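Local atomic coordinates of major allergen ALT A 1 subunit (Alternaria alternata, PDB entry 4AUD), a protein that is a major fungal allergen and may bind and inhibit the beta-glucanase activity of host plant thaumatin-like proteins. Residues G25-S30 / A51-D56; E55-Y60 / G73-G78. The protein carries 1 engineered substitution. All coordinates share one frame; numbering follows the deposited sequence.

Interaction 1: residues G25-S30 / A51-D56; sequences GTYYNS and ADKMED. Engineered in segment 51-56: Met54 (natural residue Leu).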
ATOM      1  N   GLY A  25     -26.373 -14.166  15.834  1.00 52.63           N
ATOM      2  CA  GLY A  25     -24.928 -14.241  15.845  1.00 52.78           C
ATOM      3  C   GLY A  25     -24.381 -15.160  14.771  1.00 52.52           C
ATOM      4  O   GLY A  25     -23.268 -15.661  14.889  1.00 52.22           O
ATOM      5  N   THR A  26     -25.164 -15.375  13.719  1.00 52.87           N
ATOM      6  CA  THR A  26     -24.735 -16.200  12.585  1.00 51.05           C
ATOM      7  C   THR A  26     -24.970 -15.496  11.236  1.00 51.88           C
ATOM      8  O   THR A  26     -24.112 -14.741  10.746  1.00 55.79           O
ATOM      9  CB  THR A  26     -25.467 -17.540  12.591  1.00 48.46           C
ATOM     10  OG1 THR A  26     -26.882 -17.309  12.568  1.00 60.95           O
ATOM     11  CG2 THR A  26     -25.150 -18.288  13.852  1.00 37.94           C
ATOM     12  N   TYR A  27     -26.130 -15.742  10.635  1.00 38.80           N
ATOM     13  CA  TYR A  27     -26.495 -15.006   9.439  1.00 44.00           C
ATOM     14  C   TYR A  27     -26.803 -13.536   9.752  1.00 48.28           C
ATOM     15  O   TYR A  27     -27.214 -13.179  10.866  1.00 39.80           O
ATOM     16  CB  TYR A  27     -27.719 -15.613   8.795  1.00 42.64           C
ATOM     17  CG  TYR A  27     -28.885 -15.636   9.746  1.00 46.99           C
ATOM     18  CD1 TYR A  27     -29.751 -14.544   9.849  1.00 42.73           C
ATOM     19  CD2 TYR A  27     -29.122 -16.746  10.544  1.00 44.27           C
ATOM     20  CE1 TYR A  27     -30.805 -14.553  10.727  1.00 41.07           C
ATOM     21  CE2 TYR A  27     -30.178 -16.770  11.423  1.00 47.78           C
ATOM     22  CZ  TYR A  27     -31.016 -15.672  11.517  1.00 47.86           C
ATOM     23  OH  TYR A  27     -32.065 -15.711  12.399  1.00 45.91           O
ATOM     24  N   TYR A  28     -26.612 -12.706   8.732  1.00 42.31           N
ATOM     25  CA  TYR A  28     -27.043 -11.335   8.740  1.00 40.58           C
ATOM     26  C   TYR A  28     -28.508 -11.263   8.378  1.00 39.84           C
ATOM     27  O   TYR A  28     -28.966 -12.022   7.520  1.00 39.49           O
ATOM     28  CB  TYR A  28     -26.281 -10.563   7.674  1.00 49.20           C
ATOM     29  CG  TYR A  28     -24.838 -10.366   7.999  1.00 54.11           C
ATOM     30  CD1 TYR A  28     -24.444  -9.432   8.949  1.00 45.64           C
ATOM     31  CD2 TYR A  28     -23.859 -11.126   7.367  1.00 58.74           C
ATOM     32  CE1 TYR A  28     -23.112  -9.259   9.252  1.00 46.85           C
ATOM     33  CE2 TYR A  28     -22.522 -10.957   7.665  1.00 54.37           C
ATOM     34  CZ  TYR A  28     -22.157 -10.025   8.606  1.00 52.35           C
ATOM     35  OH  TYR A  28     -20.828  -9.861   8.902  1.00 62.97           O
ATOM     36  N   ASN A  29     -29.231 -10.335   9.007  1.00 35.46           N
ATOM     37  CA  ASN A  29     -30.601 -10.033   8.613  1.00 36.98           C
ATOM     38  C   ASN A  29     -30.664  -8.566   8.190  1.00 40.06           C
ATOM     39  O   ASN A  29     -31.729  -8.009   7.907  1.00 44.48           O
ATOM     40  CB  ASN A  29     -31.588 -10.356   9.742  1.00 43.46           C
ATOM     41  CG  ASN A  29     -31.626  -9.284  10.836  1.00 47.16           C
ATOM     42  OD1 ASN A  29     -30.664  -8.544  11.045  1.00 44.21           O
ATOM     43  ND2 ASN A  29     -32.748  -9.208  11.546  1.00 48.63           N
ATOM     44  N   SER A  30     -29.490  -7.946   8.158  1.00 39.75           N
ATOM     45  CA  SER A  30     -29.351  -6.545   7.744  1.00 40.16           C
ATOM     46  C   SER A  30     -27.890  -6.264   7.366  1.00 40.21           C
ATOM     47  O   SER A  30     -26.978  -6.750   8.041  1.00 33.48           O
ATOM     48  CB  SER A  30     -29.799  -5.622   8.873  1.00 39.07           C
ATOM     49  OG  SER A  30     -29.472  -4.286   8.581  1.00 52.46           O
ATOM     50  N   ALA A  51     -33.219  -8.764   5.039  1.00 49.28           N
ATOM     51  CA  ALA A  51     -34.062  -9.918   4.782  1.00 40.21           C
ATOM     52  C   ALA A  51     -34.219 -10.653   6.103  1.00 47.11           C
ATOM     53  O   ALA A  51     -33.524 -10.340   7.073  1.00 53.14           O
ATOM     54  CB  ALA A  51     -33.442 -10.807   3.730  1.00 28.43           C
ATOM     55  N   ASP A  52     -35.134 -11.617   6.142  1.00 55.52           N
ATOM     56  CA  ASP A  52     -35.391 -12.388   7.351  1.00 58.63           C
ATOM     57  C   ASP A  52     -34.112 -13.086   7.791  1.00 50.42           C
ATOM     58  O   ASP A  52     -33.679 -12.946   8.941  1.00 46.93           O
ATOM     59  CB  ASP A  52     -36.510 -13.398   7.111  1.00 74.39           C
ATOM     60  CG  ASP A  52     -37.821 -12.740   6.709  1.00 90.74           C
ATOM     61  OD1 ASP A  52     -37.895 -11.491   6.704  1.00 93.96           O
ATOM     62  OD2 ASP A  52     -38.790 -13.478   6.431  1.00 98.84           O
ATOM     63  N   LYS A  53     -33.527 -13.826   6.850  1.00 51.37           N
ATOM     64  CA  LYS A  53     -32.176 -14.381   6.956  1.00 52.50           C
ATOM     65  C   LYS A  53     -31.484 -14.154   5.628  1.00 48.69           C
ATOM     66  O   LYS A  53     -31.880 -14.719   4.629  1.00 48.73           O
ATOM     67  CB  LYS A  53     -32.200 -15.894   7.208  1.00 56.11           C
ATOM     68  CG  LYS A  53     -32.775 -16.304   8.544  1.00 64.82           C
ATOM     69  CD  LYS A  53     -32.712 -17.801   8.744  1.00 71.14           C
ATOM     70  CE  LYS A  53     -33.462 -18.203  10.005  1.00 84.79           C
ATOM     71  NZ  LYS A  53     -33.421 -19.670  10.290  1.00 92.85           N
HETATM   72  N   MSE A  54     -30.438 -13.345   5.605  1.00 51.97           N
HETATM   73  CA  MSE A  54     -29.714 -13.123   4.362  1.00 48.38           C
HETATM   74  C   MSE A  54     -28.728 -14.233   4.046  1.00 45.27           C
HETATM   75  O   MSE A  54     -28.127 -14.812   4.939  1.00 45.35           O
HETATM   76  CB  MSE A  54     -28.992 -11.797   4.427  1.00 53.73           C
HETATM   77  CG  MSE A  54     -29.913 -10.655   4.838  1.00 63.74           C
HETATM   78 SE   MSE A  54     -29.064  -8.903   4.696  1.00 93.32          SE
HETATM   79  CE  MSE A  54     -29.033  -8.757   2.765  1.00 72.43           C
ATOM     80  N   GLU A  55     -28.573 -14.520   2.761  1.00 52.36           N
ATOM     81  CA  GLU A  55     -27.651 -15.545   2.289  1.00 56.67           C
ATOM     82  C   GLU A  55     -26.384 -14.899   1.739  1.00 58.37           C
ATOM     83  O   GLU A  55     -26.435 -13.819   1.149  1.00 63.11           O
ATOM     84  CB  GLU A  55     -28.307 -16.357   1.169  1.00 63.75           C
ATOM     85  CG  GLU A  55     -29.665 -16.954   1.509  1.00 72.46           C
ATOM     86  CD  GLU A  55     -30.411 -17.459   0.272  1.00 84.92           C
ATOM     87  OE1 GLU A  55     -29.757 -18.058  -0.616  1.00 88.88           O
ATOM     88  OE2 GLU A  55     -31.647 -17.246   0.182  1.00 84.50           O
ATOM     89  N   ASP A  56     -25.246 -15.560   1.920  1.00 56.33           N
ATOM     90  CA  ASP A  56     -24.023 -15.131   1.243  1.00 56.76           C
ATOM     91  C   ASP A  56     -24.182 -15.305  -0.264  1.00 54.07           C
ATOM     92  O   ASP A  56     -25.017 -16.094  -0.718  1.00 52.51           O
ATOM     93  CB  ASP A  56     -22.802 -15.912   1.748  1.00 58.68           C
ATOM     94  CG  ASP A  56     -22.480 -15.624   3.215  1.00 72.67           C
ATOM     95  OD1 ASP A  56     -22.947 -14.589   3.764  1.00 74.30           O
ATOM     96  OD2 ASP A  56     -21.746 -16.436   3.818  1.00 78.45           O
TER
HETATM   97  O   HOH W   1     -25.936 -14.088   6.246  1.00 44.59           O
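The backbone N of Met54, an engineered selenomethionine, donates to Tyr28 O at 2.8 Å. This bond ties together two loops of the antiparallel beta fold of the Alt a 1 family: residues 25-30 lead into strand 30-36, and residues 51-56 leave its neighbour, strand 44-50. A weak bond from Ala51 N to Asn29 O, 3.3 Å long, adds a second tie nearer those strands. A water accepts from Tyr28 N and donates to Met54 O at 2.7 Å, so the backbone N and O of Met54 both connect to Tyr28, one directly and one through the water. The Met54 side chain extends as far as SE and then bends at chi3, 72°; SE lies 3.6 Å from Ser30 N as a packing contact. Farther out, Tyr27 has CG set between its backbone N and carbonyl carbon (chi1 58°), which brings the ring against the extended chain of Lys53. The phenol OH is hydrogen-bonded to Glu24 OE2. Lys53 CG makes the CH-pi contact, 3.6 Å from the ring centroid and 18° off its normal, closest to CE1.

Interaction 2: residues E55-Y60 / G73-G78; sequences EDHKWY and GSDRSG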
ATOM      1  N   GLU A  55     -28.573 -14.520   2.761  1.00 52.36           N
ATOM      2  CA  GLU A  55     -27.651 -15.545   2.289  1.00 56.67           C
ATOM      3  C   GLU A  55     -26.384 -14.899   1.739  1.00 58.37           C
ATOM      4  O   GLU A  55     -26.435 -13.819   1.149  1.00 63.11           O
ATOM      5  CB  GLU A  55     -28.307 -16.357   1.169  1.00 63.75           C
ATOM      6  CG  GLU A  55     -29.665 -16.954   1.509  1.00 72.46           C
ATOM      7  CD  GLU A  55     -30.411 -17.459   0.272  1.00 84.92           C
ATOM      8  OE1 GLU A  55     -29.757 -18.058  -0.616  1.00 88.88           O
ATOM      9  OE2 GLU A  55     -31.647 -17.246   0.182  1.00 84.50           O
ATOM     10  N   ASP A  56     -25.246 -15.560   1.920  1.00 56.33           N
ATOM     11  CA  ASP A  56     -24.023 -15.131   1.243  1.00 56.76           C
ATOM     12  C   ASP A  56     -24.182 -15.305  -0.264  1.00 54.07           C
ATOM     13  O   ASP A  56     -25.017 -16.094  -0.718  1.00 52.51           O
ATOM     14  CB  ASP A  56     -22.802 -15.912   1.748  1.00 58.68           C
ATOM     15  CG  ASP A  56     -22.480 -15.624   3.215  1.00 72.67           C
ATOM     16  OD1 ASP A  56     -22.947 -14.589   3.764  1.00 74.30           O
ATOM     17  OD2 ASP A  56     -21.746 -16.436   3.818  1.00 78.45           O
ATOM     18  N   HIS A  57     -23.406 -14.552  -1.036  1.00 54.31           N
ATOM     19  CA  HIS A  57     -23.360 -14.751  -2.484  1.00 58.30           C
ATOM     20  C   HIS A  57     -24.729 -14.695  -3.155  1.00 56.08           C
ATOM     21  O   HIS A  57     -25.076 -15.552  -3.961  1.00 58.69           O
ATOM     22  CB  HIS A  57     -22.682 -16.077  -2.800  1.00 58.85           C
ATOM     23  CG  HIS A  57     -21.381 -16.249  -2.098  1.00 62.32           C
ATOM     24  ND1 HIS A  57     -21.013 -17.422  -1.471  1.00 63.30           N
ATOM     25  CD2 HIS A  57     -20.367 -15.379  -1.897  1.00 66.85           C
ATOM     26  CE1 HIS A  57     -19.821 -17.270  -0.927  1.00 68.89           C
ATOM     27  NE2 HIS A  57     -19.406 -16.039  -1.171  1.00 75.18           N
ATOM     28  N   LYS A  58     -25.497 -13.676  -2.803  1.00 53.70           N
ATOM     29  CA  LYS A  58     -26.801 -13.436  -3.384  1.00 52.92           C
ATOM     30  C   LYS A  58     -26.952 -11.939  -3.588  1.00 54.86           C
ATOM     31  O   LYS A  58     -26.635 -11.149  -2.695  1.00 51.28           O
ATOM     32  CB  LYS A  58     -27.885 -13.932  -2.434  1.00 51.45           C
ATOM     33  CG  LYS A  58     -29.295 -13.566  -2.847  1.00 49.71           C
ATOM     34  CD  LYS A  58     -30.307 -14.226  -1.926  1.00 45.50           C
ATOM     35  CE  LYS A  58     -31.740 -13.849  -2.266  1.00 47.19           C
ATOM     36  NZ  LYS A  58     -32.193 -14.398  -3.586  1.00 57.83           N
ATOM     37  N   TRP A  59     -27.429 -11.542  -4.761  1.00 52.49           N
ATOM     38  CA  TRP A  59     -27.663 -10.127  -5.015  1.00 44.24           C
ATOM     39  C   TRP A  59     -28.751  -9.577  -4.115  1.00 44.64           C
ATOM     40  O   TRP A  59     -29.802 -10.192  -3.965  1.00 44.22           O
ATOM     41  CB  TRP A  59     -28.077  -9.889  -6.460  1.00 36.81           C
ATOM     42  CG  TRP A  59     -27.003 -10.131  -7.434  1.00 41.28           C
ATOM     43  CD1 TRP A  59     -26.968 -11.095  -8.395  1.00 43.21           C
ATOM     44  CD2 TRP A  59     -25.784  -9.396  -7.552  1.00 42.48           C
ATOM     45  NE1 TRP A  59     -25.804 -10.998  -9.114  1.00 47.95           N
ATOM     46  CE2 TRP A  59     -25.059  -9.960  -8.613  1.00 45.07           C
ATOM     47  CE3 TRP A  59     -25.241  -8.305  -6.869  1.00 49.70           C
ATOM     48  CZ2 TRP A  59     -23.813  -9.477  -9.004  1.00 40.25           C
ATOM     49  CZ3 TRP A  59     -23.993  -7.823  -7.263  1.00 48.14           C
ATOM     50  CH2 TRP A  59     -23.302  -8.408  -8.320  1.00 42.15           C
ATOM     51  N   TYR A  60     -28.483  -8.422  -3.512  1.00 44.32           N
ATOM     52  CA  TYR A  60     -29.502  -7.642  -2.821  1.00 41.21           C
ATOM     53  C   TYR A  60     -29.532  -6.242  -3.409  1.00 49.89           C
ATOM     54  O   TYR A  60     -28.505  -5.741  -3.863  1.00 57.55           O
ATOM     55  CB  TYR A  60     -29.227  -7.602  -1.319  1.00 38.73           C
ATOM     56  CG  TYR A  60     -29.451  -8.945  -0.659  1.00 51.29           C
ATOM     57  CD1 TYR A  60     -30.720  -9.323  -0.240  1.00 54.04           C
ATOM     58  CD2 TYR A  60     -28.407  -9.849  -0.482  1.00 57.00           C
ATOM     59  CE1 TYR A  60     -30.950 -10.554   0.349  1.00 55.91           C
ATOM     60  CE2 TYR A  60     -28.634 -11.095   0.112  1.00 61.12           C
ATOM     61  CZ  TYR A  60     -29.914 -11.439   0.523  1.00 56.06           C
ATOM     62  OH  TYR A  60     -30.178 -12.665   1.108  1.00 49.25           O
ATOM     63  N   GLY A  73     -20.022 -11.901   0.920  1.00 46.55           N
ATOM     64  CA  GLY A  73     -19.585 -13.195   1.390  1.00 47.34           C
ATOM     65  C   GLY A  73     -19.008 -12.990   2.768  1.00 53.71           C
ATOM     66  O   GLY A  73     -17.890 -12.503   2.905  1.00 55.77           O
ATOM     67  N   SER A  74     -19.775 -13.346   3.792  1.00 56.91           N
ATOM     68  CA  SER A  74     -19.307 -13.259   5.171  1.00 59.86           C
ATOM     69  C   SER A  74     -18.113 -14.180   5.413  1.00 62.61           C
ATOM     70  O   SER A  74     -17.431 -14.070   6.420  1.00 60.80           O
ATOM     71  CB  SER A  74     -20.436 -13.592   6.149  1.00 62.05           C
ATOM     72  OG  SER A  74     -20.943 -14.902   5.941  1.00 63.64           O
ATOM     73  N   ASP A  75     -17.874 -15.089   4.478  1.00 67.62           N
ATOM     74  CA  ASP A  75     -16.731 -15.979   4.541  1.00 76.22           C
ATOM     75  C   ASP A  75     -15.436 -15.174   4.663  1.00 65.36           C
ATOM     76  O   ASP A  75     -14.699 -15.314   5.630  1.00 51.72           O
ATOM     77  CB  ASP A  75     -16.688 -16.842   3.272  1.00 97.95           C
ATOM     78  CG  ASP A  75     -18.085 -17.209   2.751  1.00110.58           C
ATOM     79  OD1 ASP A  75     -18.778 -16.320   2.202  1.00106.94           O
ATOM     80  OD2 ASP A  75     -18.480 -18.395   2.857  1.00118.18           O
ATOM     81  N   ARG A  76     -15.162 -14.335   3.667  1.00 65.93           N
ATOM     82  CA  ARG A  76     -13.924 -13.572   3.629  1.00 60.89           C
ATOM     83  C   ARG A  76     -14.243 -12.074   3.577  1.00 61.54           C
ATOM     84  O   ARG A  76     -13.404 -11.244   3.192  1.00 57.25           O
ATOM     85  CB  ARG A  76     -13.059 -14.001   2.434  1.00 62.75           C
ATOM     86  CG  ARG A  76     -12.134 -15.181   2.706  1.00 81.27           C
ATOM     87  CD  ARG A  76     -10.860 -15.129   1.844  1.00103.53           C
ATOM     88  NE  ARG A  76      -9.787 -16.005   2.346  1.00122.00           N
ATOM     89  CZ  ARG A  76      -8.541 -16.053   1.856  1.00126.60           C
ATOM     90  NH1 ARG A  76      -8.184 -15.277   0.841  1.00125.11           N
ATOM     91  NH2 ARG A  76      -7.644 -16.883   2.382  1.00124.22           N
ATOM     92  N   SER A  77     -15.463 -11.730   3.972  1.00 57.18           N
ATOM     93  CA  SER A  77     -15.895 -10.332   3.967  1.00 54.16           C
ATOM     94  C   SER A  77     -15.727  -9.704   2.591  1.00 50.48           C
ATOM     95  O   SER A  77     -15.284  -8.567   2.454  1.00 47.48           O
ATOM     96  CB  SER A  77     -15.150  -9.535   5.027  1.00 48.44           C
ATOM     97  OG  SER A  77     -15.419 -10.088   6.299  1.00 54.06           O
ATOM     98  N   GLY A  78     -16.087 -10.472   1.571  1.00 47.60           N
ATOM     99  CA  GLY A  78     -15.976 -10.016   0.210  1.00 42.94           C
ATOM    100  C   GLY A  78     -17.245  -9.325  -0.220  1.00 45.39           C
ATOM    101  O   GLY A  78     -18.359  -9.791   0.053  1.00 55.87           O
TER
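Asp56 reaches across to Ser74 and takes bonds on both carboxylate oxygens. The stronger comes from Ser74 OG, which donates to Asp56 OD2 at 2.7 Å, on the syn side and 18° out of the carboxylate plane. With chi1 at 60°, the Ser74 hydroxyl sits between its own backbone N and carbonyl carbon, facing the acid. The weaker bond runs from Ser74 N to Asp56 OD1, long at 3.4 Å but nearly straight. These donors may help offset the nearby charge of Asp75, whose OD1 lies 3.4 Å from Asp56 OD2; the two carboxylate planes are turned 63° apart. The His57 ring lies beside the same Asp75 carboxylate, their planes almost parallel, next to a sulfate ion probably from the crystallisation liquor. His57 also packs on Thr125 of the second subunit. Within residues 55-60, Glu55 N is satisfied by Tyr60 OH at 3.0 Å. Across the turn, Gly73 N donates to Gly78 O at 2.8 Å and Gly78 N returns a bond to Gly73 O, while Ser77 OG is held by Asn99 ND2. Ser77 and Gly78 together face Gly73, the G1 beta bulge of the hairpin joining strands 68-73 and 78-84.

The loop between strands 44-50 and 60-61 serves both contacts, and Glu55 and Asp56 belong to each. Interaction 1 is partly buried and holds the first half of that loop to the loop before strand 30-36, mainly through main-chain bonds, a water and apolar packing. Interaction 2 lies at the surface, where the second half meets the 73-78 turn through a carboxylate and a serine, with a further acid and a histidine alongside. Other subunits touch interaction 2 but not interaction 1. The two sites pack directly on each other: Met54 CA lies 3.3 Å from Tyr60 OH, and Tyr28 CE2 lies 3.7 Å from Ser74 CB.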